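Local coordinates for periplasmic binding protein (Veillonella parvula, PDB 4OVK) that probably captures a solute outside the cytoplasmic membrane and hands it to a partner ABC transporter, at residues 268-273 with 330-335; 237-242 with 275-280; 50-55 with 76-81. All coordinates share one frame; numbering follows the deposited sequence. Where two conformers were deposited one is given.

In the fold
From the N terminus, contact 3 closes first. It joins residues 50-55 to 76-81 and shuts a loop that holds the rest of strand 55-57 and helices 60-67 and 71-74, within the N-terminal lobe. The chain then passes through helix 150-170 into the second parallel sheet. Contact 2 opens at 237-242. Contact 1 opens at 268-273 before contact 2 closes at 275-280, and closes itself at 330-335. The two therefore cross. They touch, with centres about 10 Å apart. Contact 2 joins the loops after strands 233-236 and 268-270. Contact 1 ties the second of these strands to C-terminal helices 324-331 and 333-336. Contact 3 stands apart, its centre about 27 Å from that of contact 1.

Contact 1: residues 268-273 with 330-335; sequences VYKAPM and ILNISI
Asn332 sends its amide nitrogen into the bend made by Lys270 and Ala271. ND2 of Asn332 donates to O of Lys270 at 3.2 Å, with 151° at the hydrogen. The donor sits well above the carbonyl plane, over the C=O group. ND2 of Asn332 is also 2.9 Å from O of Ala271, but that angle is too poor for a bond. Asn332 CG, anti to its own carbonyl carbon (chi1 -69°), is thereby set on the side of the 268-273 chain. CG of Lys270 packs 3.4 Å from ND2 of Asn332. Two residues past Ala271, Met273 N donates to Ile330 O at 3.1 Å, in the carbonyl plane. The Pro272 ring is pressed close here, with its CB 3.1 Å from Ile330 O. This half is buried and tight. The other side is looser. Ile335 CG2 only grazes Lys270 CB at 4.2 Å, and the selenium end of Met273, a selenomethionine, leads away. The Lys270 chain also leaves the contact, and its NZ bonds to Ser237 O, Asp240 O and Ile242 O. Asn332, with positive phi, is the first residue to leave helical angles, in a Schellman motif packed against an edge strand of the C-terminal parallel sheet.

Contact 2: residues 237-242 with 275-280; sequences SNFDSI and IYRWDA
Phe239 and Arg277 meet in a cation-pi contact. Arg277 CZ lies 4.0 Å from the centroid of the Phe239 ring, over one face. The two planes are 36° apart, so the guanidinium is tilted over the ring. The closest pair is NH1 of Arg277 and CE2 of Phe239 at 3.2 Å. Arg277 CG sits between the backbone N and the carbonyl carbon (chi1 65°), and the chain then runs extended to NE, over the ring. Tyr276 OH lies over the opposite face of the guanidinium, and Trp218 meets the Phe239 ring edge-to-face. One hydrogen bond joins the segments. Asn238 N donates to Asp279 OD2 at 3.1 Å, on the syn side, 34° out of the carboxylate plane. OD1 of Asp279 bonds to Tyr183 OH, so both oxygens are held. Carbon contacts fill in around this. CB of Asn238 touches CB of Arg277 at 4.0 Å. Within 237-242, Phe239 N donates to Ser237 OG at 3.0 Å in an ST turn, and this OG also hydrogen-bonds to Gln185 O. Both loops follow parallel strands, 233-236 and 268-270, and Tyr276 reaches Ser43 of helix 41-49. This placement is consistent with the interlobe cleft of a two-lobed binding protein.

Contact 3: residues 50-55 with 76-81; sequences GSDKKI and PDLENV
The type I beta turn from Asp52 to Ile55 packs on the 3-10 segment 76-79, two short turns of the N-terminal lobe joined by a salt bridge, a water and a small apolar patch. Lys53 NZ donates to Asp77 OD2 at 2.8 Å, nearly in line with the C-O bond. The Lys53 chain leaves pointing away, turns at chi2 (-75°), which sets CD, and then runs extended to NZ. The Asp52 carboxylate comes close to Asp77, with OD1 of Asp52 4.2 Å from OD2 of Asp77. The lysine would partly offset this pairing of like charges. Water 1 bridges the segments, donating to Asp52 OD2 at 2.7 Å and accepting from Asp77 N at 2.9 Å. On the apolar side, Leu78 CG rests 3.8 Å from Asp52 CB. CG2 of Ile55 meets CD2 of Leu78 at 3.8 Å and CG2 of Val81 at 4.3 Å. An ST turn, Lys53 N to Ser51 OG at 3.0 Å, shapes the chain ahead of the turn. Helix 41-49 flanks the patch through Val45 and Tyr46, Tyr66 of helix 60-67 touches Leu78, and Ile55 begins strand 55-57 at the edge of the N-terminal parallel sheet.

Contact 1: residues 268-273 with 330-335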
ATOM      1  N   VAL A 268      11.067 -18.340   0.426  1.00 16.35           N
ATOM      2  CA  VAL A 268      10.312 -17.559   1.420  1.00 15.22           C
ATOM      3  C   VAL A 268      10.833 -16.133   1.377  1.00 13.77           C
ATOM      4  O   VAL A 268      12.024 -15.876   1.623  1.00 15.66           O
ATOM      5  CB  VAL A 268      10.489 -18.094   2.853  1.00 16.11           C
ATOM      6  CG1 VAL A 268       9.612 -17.320   3.840  1.00 17.03           C
ATOM      7  CG2 VAL A 268      10.191 -19.583   2.930  1.00 17.34           C
ATOM      8  N   TYR A 269       9.942 -15.204   1.064  1.00 13.64           N
ATOM      9  CA  TYR A 269      10.324 -13.826   0.771  1.00 13.54           C
ATOM     10  C   TYR A 269       9.522 -12.824   1.586  1.00 13.60           C
ATOM     11  O   TYR A 269       8.292 -12.895   1.607  1.00 13.61           O
ATOM     12  CB  TYR A 269      10.067 -13.529  -0.691  1.00 14.28           C
ATOM     13  CG  TYR A 269      10.765 -14.466  -1.656  1.00 14.54           C
ATOM     14  CD1 TYR A 269      12.129 -14.382  -1.866  1.00 17.06           C
ATOM     15  CD2 TYR A 269      10.050 -15.435  -2.355  1.00 14.50           C
ATOM     16  CE1 TYR A 269      12.766 -15.239  -2.766  1.00 18.58           C
ATOM     17  CE2 TYR A 269      10.667 -16.276  -3.253  1.00 16.80           C
ATOM     18  CZ  TYR A 269      12.032 -16.181  -3.452  1.00 18.57           C
ATOM     19  OH  TYR A 269      12.652 -17.032  -4.356  1.00 18.77           O
ATOM     20  N   LYS A 270      10.216 -11.877   2.214  1.00 12.71           N
ATOM     21  CA  LYS A 270       9.554 -10.728   2.847  1.00 12.44           C
ATOM     22  C   LYS A 270       9.101  -9.686   1.816  1.00 11.51           C
ATOM     23  O   LYS A 270       9.896  -9.198   0.995  1.00 11.13           O
ATOM     24  CB  LYS A 270      10.499 -10.083   3.852  1.00 11.54           C
ATOM     25  CG  LYS A 270       9.926  -8.932   4.675  1.00 12.78           C
ATOM     26  CD  LYS A 270       8.945  -9.420   5.716  1.00 13.26           C
ATOM     27  CE  LYS A 270       8.821  -8.435   6.860  1.00 12.96           C
ATOM     28  NZ  LYS A 270       7.777  -8.837   7.829  1.00 15.30           N
ATOM     29  N   ALA A 271       7.826  -9.320   1.862  1.00 10.74           N
ATOM     30  CA  ALA A 271       7.310  -8.327   0.926  1.00 11.69           C
ATOM     31  C   ALA A 271       8.051  -7.001   1.079  1.00 12.55           C
ATOM     32  O   ALA A 271       8.349  -6.577   2.200  1.00 13.70           O
ATOM     33  CB  ALA A 271       5.828  -8.101   1.142  1.00 13.39           C
ATOM     34  N   PRO A 272       8.329  -6.329  -0.037  1.00 12.16           N
ATOM     35  CA  PRO A 272       8.926  -4.999   0.054  1.00 13.40           C
ATOM     36  C   PRO A 272       8.008  -3.959   0.692  1.00 14.23           C
ATOM     37  O   PRO A 272       6.781  -4.157   0.803  1.00 16.61           O
ATOM     38  CB  PRO A 272       9.186  -4.623  -1.403  1.00 14.05           C
ATOM     39  CG  PRO A 272       9.123  -5.889  -2.150  1.00 15.23           C
ATOM     40  CD  PRO A 272       8.127  -6.736  -1.436  1.00 13.81           C
HETATM   41  N   MSE A 273       8.620  -2.864   1.113  1.00 13.35           N
HETATM   42  CA  MSE A 273       7.894  -1.699   1.597  1.00 15.15           C
HETATM   43  C   MSE A 273       8.611  -0.451   1.156  1.00 12.74           C
HETATM   44  O   MSE A 273       9.784  -0.276   1.442  1.00 14.07           O
HETATM   45  CB  MSE A 273       7.804  -1.787   3.109  1.00 19.01           C
HETATM   46  CG  MSE A 273       7.307  -0.468   3.684  1.00 24.47           C
HETATM   47 SE   MSE A 273       6.724  -0.823   5.508  0.75 34.84          SE
HETATM   48  CE  MSE A 273       8.451  -0.369   6.314  1.00 32.49           C
ATOM     49  N   ILE A 330      14.322  -1.189   0.799  1.00 12.36           N
ATOM     50  CA  ILE A 330      12.961  -1.212   0.260  1.00 11.10           C
ATOM     51  C   ILE A 330      12.585  -2.603  -0.260  1.00 11.54           C
ATOM     52  O   ILE A 330      11.512  -3.109   0.049  1.00 12.07           O
ATOM     53  CB  ILE A 330      12.789  -0.178  -0.866  1.00 11.26           C
ATOM     54  CG1 ILE A 330      12.855   1.233  -0.261  1.00 12.53           C
ATOM     55  CG2 ILE A 330      11.502  -0.426  -1.645  1.00 11.21           C
ATOM     56  CD1 ILE A 330      12.960   2.350  -1.279  1.00 16.32           C
ATOM     57  N   LEU A 331      13.483  -3.222  -1.022  1.00 11.14           N
ATOM     58  CA  LEU A 331      13.164  -4.479  -1.695  1.00 10.51           C
ATOM     59  C   LEU A 331      13.604  -5.727  -0.913  1.00 12.30           C
ATOM     60  O   LEU A 331      13.412  -6.837  -1.399  1.00 13.52           O
ATOM     61  CB  LEU A 331      13.797  -4.488  -3.094  1.00 12.11           C
ATOM     62  CG  LEU A 331      13.298  -3.450  -4.105  1.00 12.00           C
ATOM     63  CD1 LEU A 331      14.021  -3.581  -5.440  1.00 13.04           C
ATOM     64  CD2 LEU A 331      11.792  -3.608  -4.292  1.00 13.71           C
ATOM     65  N   ASN A 332      14.154  -5.547   0.293  1.00 12.77           N
ATOM     66  CA  ASN A 332      14.588  -6.669   1.136  1.00 13.20           C
ATOM     67  C   ASN A 332      15.561  -7.596   0.386  1.00 14.14           C
ATOM     68  O   ASN A 332      15.454  -8.818   0.472  1.00 13.74           O
ATOM     69  CB  ASN A 332      13.359  -7.455   1.629  1.00 13.89           C
ATOM     70  CG  ASN A 332      12.526  -6.667   2.626  1.00 14.16           C
ATOM     71  OD1 ASN A 332      13.066  -6.019   3.497  1.00 18.68           O
ATOM     72  ND2 ASN A 332      11.205  -6.727   2.494  1.00 13.57           N
ATOM     73  N   ILE A 333      16.509  -7.003  -0.338  1.00 14.30           N
ATOM     74  CA  ILE A 333      17.408  -7.770  -1.213  1.00 15.38           C
ATOM     75  C   ILE A 333      18.297  -8.703  -0.395  1.00 15.59           C
ATOM     76  O   ILE A 333      18.389  -9.894  -0.711  1.00 16.94           O
ATOM     77  CB  ILE A 333      18.195  -6.846  -2.158  1.00 17.73           C
ATOM     78  CG1 ILE A 333      17.213  -6.260  -3.196  1.00 20.89           C
ATOM     79  CG2 ILE A 333      19.370  -7.577  -2.820  1.00 19.42           C
ATOM     80  CD1 ILE A 333      17.797  -5.207  -4.109  1.00 23.96           C
ATOM     81  N   SER A 334      18.917  -8.177   0.660  1.00 17.35           N
ATOM     82  CA  SER A 334      19.756  -8.995   1.542  1.00 20.82           C
ATOM     83  C   SER A 334      18.925  -9.972   2.354  1.00 19.17           C
ATOM     84  O   SER A 334      19.293 -11.154   2.482  1.00 19.26           O
ATOM     85  CB  SER A 334      20.584  -8.123   2.495  1.00 24.95           C
ATOM     86  OG  SER A 334      21.554  -7.377   1.779  1.00 29.28           O
ATOM     87  N   ILE A 335      17.821  -9.472   2.909  1.00 19.99           N
ATOM     88  CA  ILE A 335      16.914 -10.275   3.720  1.00 19.57           C
ATOM     89  C   ILE A 335      16.384 -11.482   2.945  1.00 16.41           C
ATOM     90  O   ILE A 335      16.335 -12.600   3.474  1.00 18.67           O
ATOM     91  CB  ILE A 335      15.753  -9.395   4.285  1.00 20.34           C
ATOM     92  CG1 ILE A 335      16.287  -8.510   5.424  1.00 26.05           C
ATOM     93  CG2 ILE A 335      14.578 -10.232   4.775  1.00 18.63           C
ATOM     94  CD1 ILE A 335      15.324  -7.438   5.904  1.00 29.31           C
TER

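Contact 2: residues 237-242 with 275-280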
ATOM      1  N   SER A 237       4.127 -10.884   4.959  1.00 13.48           N
ATOM      2  CA  SER A 237       3.648  -9.517   4.972  1.00 13.07           C
ATOM      3  C   SER A 237       4.472  -8.596   5.887  1.00 14.19           C
ATOM      4  O   SER A 237       5.292  -9.060   6.676  1.00 14.53           O
ATOM      5  CB  SER A 237       2.177  -9.489   5.398  1.00 15.32           C
ATOM      6  OG  SER A 237       2.070  -9.286   6.788  1.00 20.94           O
ATOM      7  N   ASN A 238       4.215  -7.289   5.779  1.00 15.15           N
ATOM      8  CA  ASN A 238       4.807  -6.267   6.668  1.00 16.46           C
ATOM      9  C   ASN A 238       3.913  -5.881   7.842  1.00 17.14           C
ATOM     10  O   ASN A 238       4.196  -4.907   8.557  1.00 19.71           O
ATOM     11  CB  ASN A 238       5.178  -5.010   5.871  1.00 18.57           C
ATOM     12  CG  ASN A 238       6.386  -5.231   4.984  1.00 19.51           C
ATOM     13  OD1 ASN A 238       6.259  -5.425   3.787  1.00 25.27           O
ATOM     14  ND2 ASN A 238       7.560  -5.232   5.581  1.00 15.52           N
ATOM     15  N   PHE A 239       2.847  -6.644   8.071  1.00 19.55           N
ATOM     16  CA  PHE A 239       2.013  -6.446   9.272  1.00 21.97           C
ATOM     17  C   PHE A 239       2.690  -6.944  10.548  1.00 20.82           C
ATOM     18  O   PHE A 239       2.211  -6.685  11.654  1.00 26.33           O
ATOM     19  CB  PHE A 239       0.669  -7.168   9.117  1.00 23.81           C
ATOM     20  CG  PHE A 239      -0.299  -6.474   8.207  1.00 26.68           C
ATOM     21  CD1 PHE A 239      -0.307  -6.733   6.844  1.00 29.87           C
ATOM     22  CD2 PHE A 239      -1.240  -5.578   8.727  1.00 34.54           C
ATOM     23  CE1 PHE A 239      -1.218  -6.099   6.007  1.00 36.98           C
ATOM     24  CE2 PHE A 239      -2.151  -4.947   7.893  1.00 37.57           C
ATOM     25  CZ  PHE A 239      -2.140  -5.205   6.533  1.00 37.36           C
ATOM     26  N   ASP A 240       3.803  -7.655  10.393  1.00 21.71           N
ATOM     27  CA  ASP A 240       4.412  -8.427  11.459  1.00 20.65           C
ATOM     28  C   ASP A 240       5.917  -8.446  11.232  1.00 17.78           C
ATOM     29  O   ASP A 240       6.374  -8.266  10.098  1.00 19.60           O
ATOM     30  CB  ASP A 240       3.863  -9.857  11.374  1.00 22.64           C
ATOM     31  CG  ASP A 240       4.276 -10.708  12.533  1.00 22.82           C
ATOM     32  OD1 ASP A 240       3.590 -10.663  13.568  1.00 26.73           O
ATOM     33  OD2 ASP A 240       5.300 -11.414  12.415  1.00 26.41           O
ATOM     34  N   SER A 241       6.686  -8.704  12.289  1.00 17.88           N
ATOM     35  CA  SER A 241       8.151  -8.754  12.178  1.00 17.98           C
ATOM     36  C   SER A 241       8.691 -10.005  11.480  1.00 17.65           C
ATOM     37  O   SER A 241       9.884 -10.084  11.247  1.00 18.12           O
ATOM     38  CB  SER A 241       8.792  -8.689  13.571  1.00 22.07           C
ATOM     39  OG  SER A 241       8.676  -9.949  14.255  1.00 23.55           O
ATOM     40  N   ILE A 242       7.838 -10.979  11.169  1.00 15.99           N
ATOM     41  CA  ILE A 242       8.300 -12.261  10.641  1.00 15.95           C
ATOM     42  C   ILE A 242       9.207 -12.083   9.413  1.00 14.65           C
ATOM     43  O   ILE A 242       8.929 -11.284   8.516  1.00 14.00           O
ATOM     44  CB  ILE A 242       7.118 -13.213  10.363  1.00 16.24           C
ATOM     45  CG1 ILE A 242       7.610 -14.630  10.036  1.00 18.93           C
ATOM     46  CG2 ILE A 242       6.227 -12.666   9.258  1.00 17.39           C
ATOM     47  CD1 ILE A 242       6.480 -15.630   9.894  1.00 21.46           C
ATOM     48  N   ILE A 275       7.107   3.695   0.444  0.50 10.85           N
ATOM     49  CA  ILE A 275       6.600   4.824   1.202  0.50  9.97           C
ATOM     50  C   ILE A 275       5.553   4.364   2.226  0.50 10.50           C
ATOM     51  O   ILE A 275       5.371   4.995   3.274  0.50 12.66           O
ATOM     52  CB  ILE A 275       6.044   5.890   0.232  0.50  8.35           C
ATOM     53  CG1 ILE A 275       6.032   7.266   0.906  0.50  8.14           C
ATOM     54  CG2 ILE A 275       4.715   5.432  -0.352  0.50  7.56           C
ATOM     55  CD1 ILE A 275       5.721   8.395  -0.038  0.50  8.30           C
ATOM     56  N   TYR A 276       4.902   3.244   1.917  1.00 11.21           N
ATOM     57  CA  TYR A 276       3.884   2.611   2.749  1.00 12.09           C
ATOM     58  C   TYR A 276       4.024   1.128   2.420  1.00 14.72           C
ATOM     59  O   TYR A 276       4.708   0.760   1.433  1.00 15.00           O
ATOM     60  CB  TYR A 276       2.479   3.146   2.405  1.00 13.75           C
ATOM     61  CG  TYR A 276       1.430   2.761   3.430  1.00 14.85           C
ATOM     62  CD1 TYR A 276       1.438   3.317   4.706  1.00 16.28           C
ATOM     63  CD2 TYR A 276       0.460   1.813   3.144  1.00 16.67           C
ATOM     64  CE1 TYR A 276       0.507   2.943   5.656  1.00 19.58           C
ATOM     65  CE2 TYR A 276      -0.487   1.448   4.082  1.00 18.95           C
ATOM     66  CZ  TYR A 276      -0.452   2.008   5.335  1.00 19.66           C
ATOM     67  OH  TYR A 276      -1.386   1.628   6.268  1.00 27.09           O
ATOM     68  N   ARG A 277       3.449   0.255   3.229  1.00 16.45           N
ATOM     69  CA  ARG A 277       3.580  -1.161   2.889  1.00 21.22           C
ATOM     70  C   ARG A 277       2.853  -1.463   1.569  1.00 21.45           C
ATOM     71  O   ARG A 277       1.894  -0.789   1.181  1.00 18.81           O
ATOM     72  CB  ARG A 277       3.165  -2.084   4.025  1.00 26.61           C
ATOM     73  CG  ARG A 277       1.716  -2.021   4.387  1.00 27.65           C
ATOM     74  CD  ARG A 277       1.457  -2.718   5.717  1.00 32.63           C
ATOM     75  NE  ARG A 277       0.079  -2.471   6.098  1.00 37.83           N
ATOM     76  CZ  ARG A 277      -0.340  -1.992   7.269  1.00 40.37           C
ATOM     77  NH1 ARG A 277      -1.638  -1.806   7.453  1.00 46.98           N
ATOM     78  NH2 ARG A 277       0.506  -1.715   8.258  1.00 45.53           N
ATOM     79  N   TRP A 278       3.383  -2.447   0.863  1.00 20.20           N
ATOM     80  CA  TRP A 278       2.916  -2.796  -0.461  1.00 18.92           C
ATOM     81  C   TRP A 278       1.903  -3.936  -0.427  1.00 22.57           C
ATOM     82  O   TRP A 278       1.469  -4.397  -1.478  1.00 23.03           O
ATOM     83  CB  TRP A 278       4.124  -3.164  -1.332  1.00 16.09           C
ATOM     84  CG  TRP A 278       4.960  -2.007  -1.767  1.00 15.46           C
ATOM     85  CD1 TRP A 278       4.839  -0.692  -1.370  1.00 14.50           C
ATOM     86  CD2 TRP A 278       6.076  -2.048  -2.669  1.00 14.03           C
ATOM     87  NE1 TRP A 278       5.805   0.074  -1.986  1.00 16.14           N
ATOM     88  CE2 TRP A 278       6.571  -0.733  -2.790  1.00 14.53           C
ATOM     89  CE3 TRP A 278       6.700  -3.074  -3.403  1.00 13.99           C
ATOM     90  CZ2 TRP A 278       7.662  -0.414  -3.604  1.00 14.70           C
ATOM     91  CZ3 TRP A 278       7.790  -2.749  -4.215  1.00 14.22           C
ATOM     92  CH2 TRP A 278       8.251  -1.433  -4.307  1.00 15.73           C
ATOM     93  N   ASP A 279       1.510  -4.338   0.787  1.00 26.46           N
ATOM     94  CA  ASP A 279       0.627  -5.482   1.043  1.00 28.82           C
ATOM     95  C   ASP A 279      -0.824  -5.228   0.656  1.00 36.48           C
ATOM     96  O   ASP A 279      -1.589  -6.183   0.555  1.00 34.40           O
ATOM     97  CB  ASP A 279       0.657  -5.862   2.531  1.00 31.51           C
ATOM     98  CG  ASP A 279       2.068  -6.237   3.032  1.00 29.78           C
ATOM     99  OD1 ASP A 279       2.624  -7.272   2.619  1.00 26.22           O
ATOM    100  OD2 ASP A 279       2.618  -5.486   3.849  1.00 40.20           O
ATOM    101  N   ALA A 280      -1.201  -3.955   0.484  1.00 33.29           N
ATOM    102  CA  ALA A 280      -2.537  -3.570   0.044  1.00 36.78           C
ATOM    103  C   ALA A 280      -2.443  -2.368  -0.911  1.00 35.24           C
ATOM    104  O   ALA A 280      -1.376  -1.770  -1.060  1.00 32.45           O
ATOM    105  CB  ALA A 280      -3.413  -3.232   1.247  1.00 40.73           C
TER

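Contact 3: residues 50-55 with 76-81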
ATOM      1  N   GLY A  50       4.012  15.798  -4.334  1.00 14.73           N
ATOM      2  CA  GLY A  50       5.472  15.676  -4.389  1.00 15.72           C
ATOM      3  C   GLY A  50       6.159  16.329  -3.204  1.00 16.24           C
ATOM      4  O   GLY A  50       7.299  16.768  -3.299  1.00 19.79           O
ATOM      5  N   SER A  51       5.470  16.358  -2.066  1.00 15.19           N
ATOM      6  CA  SER A  51       5.887  17.177  -0.944  1.00 16.48           C
ATOM      7  C   SER A  51       4.998  16.893   0.248  1.00 14.33           C
ATOM      8  O   SER A  51       3.823  16.576   0.087  1.00 13.40           O
ATOM      9  CB  SER A  51       5.780  18.665  -1.323  1.00 19.31           C
ATOM     10  OG  SER A  51       5.956  19.501  -0.212  1.00 20.49           O
ATOM     11  N   ASP A  52       5.569  17.016   1.441  1.00 13.65           N
ATOM     12  CA  ASP A  52       4.797  16.937   2.677  1.00 13.90           C
ATOM     13  C   ASP A  52       4.397  18.305   3.208  1.00 12.68           C
ATOM     14  O   ASP A  52       3.784  18.377   4.270  1.00 13.59           O
ATOM     15  CB  ASP A  52       5.599  16.207   3.763  1.00 15.40           C
ATOM     16  CG  ASP A  52       6.861  16.966   4.198  1.00 18.95           C
ATOM     17  OD1 ASP A  52       7.230  18.004   3.610  1.00 26.38           O
ATOM     18  OD2 ASP A  52       7.488  16.530   5.165  1.00 24.29           O
ATOM     19  N   LYS A  53       4.720  19.373   2.475  1.00 12.93           N
ATOM     20  CA  LYS A  53       4.642  20.732   3.020  1.00 15.93           C
ATOM     21  C   LYS A  53       3.244  21.185   3.444  1.00 13.07           C
ATOM     22  O   LYS A  53       3.137  22.025   4.321  1.00 15.59           O
ATOM     23  CB  LYS A  53       5.251  21.764   2.047  1.00 19.70           C
ATOM     24  CG  LYS A  53       6.746  21.566   1.764  1.00 24.18           C
ATOM     25  CD  LYS A  53       7.647  22.011   2.908  1.00 32.24           C
ATOM     26  CE  LYS A  53       9.114  21.925   2.507  1.00 39.92           C
ATOM     27  NZ  LYS A  53      10.045  21.933   3.674  1.00 40.19           N
ATOM     28  N   LYS A  54       2.187  20.646   2.829  1.00 11.75           N
ATOM     29  CA  LYS A  54       0.817  21.074   3.142  1.00 12.26           C
ATOM     30  C   LYS A  54       0.089  20.190   4.149  1.00 10.89           C
ATOM     31  O   LYS A  54      -1.061  20.455   4.482  1.00 13.61           O
ATOM     32  CB  LYS A  54      -0.001  21.181   1.852  1.00 12.96           C
ATOM     33  CG  LYS A  54       0.534  22.230   0.889  1.00 15.72           C
ATOM     34  CD  LYS A  54      -0.354  22.450  -0.323  1.00 19.92           C
ATOM     35  CE  LYS A  54       0.009  23.746  -1.053  1.00 23.39           C
ATOM     36  NZ  LYS A  54      -0.960  24.091  -2.140  1.00 25.20           N
ATOM     37  N   ILE A  55       0.756  19.135   4.637  1.00 10.14           N
ATOM     38  CA  ILE A  55       0.113  18.174   5.502  1.00 11.03           C
ATOM     39  C   ILE A  55       0.192  18.673   6.933  1.00 10.63           C
ATOM     40  O   ILE A  55       1.264  18.966   7.425  1.00 13.58           O
ATOM     41  CB  ILE A  55       0.759  16.781   5.381  1.00 11.00           C
ATOM     42  CG1 ILE A  55       0.637  16.279   3.939  1.00 12.25           C
ATOM     43  CG2 ILE A  55       0.102  15.808   6.359  1.00 11.68           C
ATOM     44  CD1 ILE A  55       1.348  14.968   3.671  1.00 12.38           C
ATOM     45  N   PRO A  76      11.238  14.545   6.114  1.00 21.53           N
ATOM     46  CA  PRO A  76      11.660  14.767   7.499  1.00 22.12           C
ATOM     47  C   PRO A  76      10.717  15.685   8.296  1.00 20.80           C
ATOM     48  O   PRO A  76      10.555  15.495   9.498  1.00 21.03           O
ATOM     49  CB  PRO A  76      13.076  15.372   7.357  1.00 25.06           C
ATOM     50  CG  PRO A  76      13.197  15.799   5.936  1.00 26.22           C
ATOM     51  CD  PRO A  76      12.323  14.858   5.158  1.00 24.49           C
ATOM     52  N   ASP A  77      10.070  16.639   7.635  1.00 24.55           N
ATOM     53  CA  ASP A  77       9.210  17.602   8.346  1.00 26.29           C
ATOM     54  C   ASP A  77       7.946  16.979   8.973  1.00 21.06           C
ATOM     55  O   ASP A  77       7.404  17.531   9.932  1.00 22.88           O
ATOM     56  CB  ASP A  77       8.798  18.757   7.427  1.00 30.71           C
ATOM     57  CG  ASP A  77       9.975  19.579   6.934  1.00 34.06           C
ATOM     58  OD1 ASP A  77      11.120  19.391   7.411  1.00 40.36           O
ATOM     59  OD2 ASP A  77       9.742  20.414   6.041  1.00 46.52           O
ATOM     60  N   LEU A  78       7.479  15.841   8.455  1.00 20.50           N
ATOM     61  CA  LEU A  78       6.283  15.176   9.015  1.00 20.70           C
ATOM     62  C   LEU A  78       6.478  14.710  10.446  1.00 20.90           C
ATOM     63  O   LEU A  78       5.499  14.471  11.150  1.00 20.96           O
ATOM     64  CB  LEU A  78       5.841  13.967   8.179  1.00 21.01           C
ATOM     65  CG  LEU A  78       4.992  14.150   6.946  1.00 23.45           C
ATOM     66  CD1 LEU A  78       4.650  12.805   6.318  1.00 22.56           C
ATOM     67  CD2 LEU A  78       3.721  14.910   7.260  1.00 20.05           C
ATOM     68  N   GLU A  79       7.727  14.570  10.883  1.00 20.85           N
ATOM     69  CA  GLU A  79       8.004  14.260  12.283  1.00 21.98           C
ATOM     70  C   GLU A  79       7.223  15.160  13.243  1.00 20.20           C
ATOM     71  O   GLU A  79       6.807  14.722  14.311  1.00 19.83           O
ATOM     72  CB  GLU A  79       9.500  14.393  12.582  1.00 22.50           C
ATOM     73  CG  GLU A  79       9.878  13.997  13.999  1.00 27.85           C
ATOM     74  CD  GLU A  79       9.515  12.558  14.304  1.00 28.71           C
ATOM     75  OE1 GLU A  79       9.622  11.719  13.394  1.00 33.26           O
ATOM     76  OE2 GLU A  79       9.118  12.260  15.445  1.00 36.28           O
ATOM     77  N   ASN A  80       7.040  16.421  12.869  1.00 19.77           N
ATOM     78  CA  ASN A  80       6.425  17.392  13.771  1.00 22.35           C
ATOM     79  C   ASN A  80       4.960  17.661  13.488  1.00 16.94           C
ATOM     80  O   ASN A  80       4.389  18.588  14.054  1.00 20.07           O
ATOM     81  CB  ASN A  80       7.185  18.705  13.696  1.00 27.16           C
ATOM     82  CG  ASN A  80       8.648  18.514  13.947  1.00 31.17           C
ATOM     83  OD1 ASN A  80       9.038  17.938  14.957  1.00 35.82           O
ATOM     84  ND2 ASN A  80       9.470  18.955  13.009  1.00 41.35           N
ATOM     85  N   VAL A  81       4.347  16.861  12.631  1.00 16.91           N
ATOM     86  CA  VAL A  81       2.928  17.045  12.294  1.00 13.22           C
ATOM     87  C   VAL A  81       2.043  16.489  13.413  1.00 12.82           C
ATOM     88  O   VAL A  81       2.394  15.515  14.084  1.00 15.88           O
ATOM     89  CB  VAL A  81       2.589  16.311  10.970  1.00 15.13           C
ATOM     90  CG1 VAL A  81       2.577  14.799  11.176  1.00 17.45           C
ATOM     91  CG2 VAL A  81       1.261  16.730  10.411  1.00 17.17           C
TER
HETATM   92  O   HOH W   1      10.095  17.295   4.795  1.00 32.27           O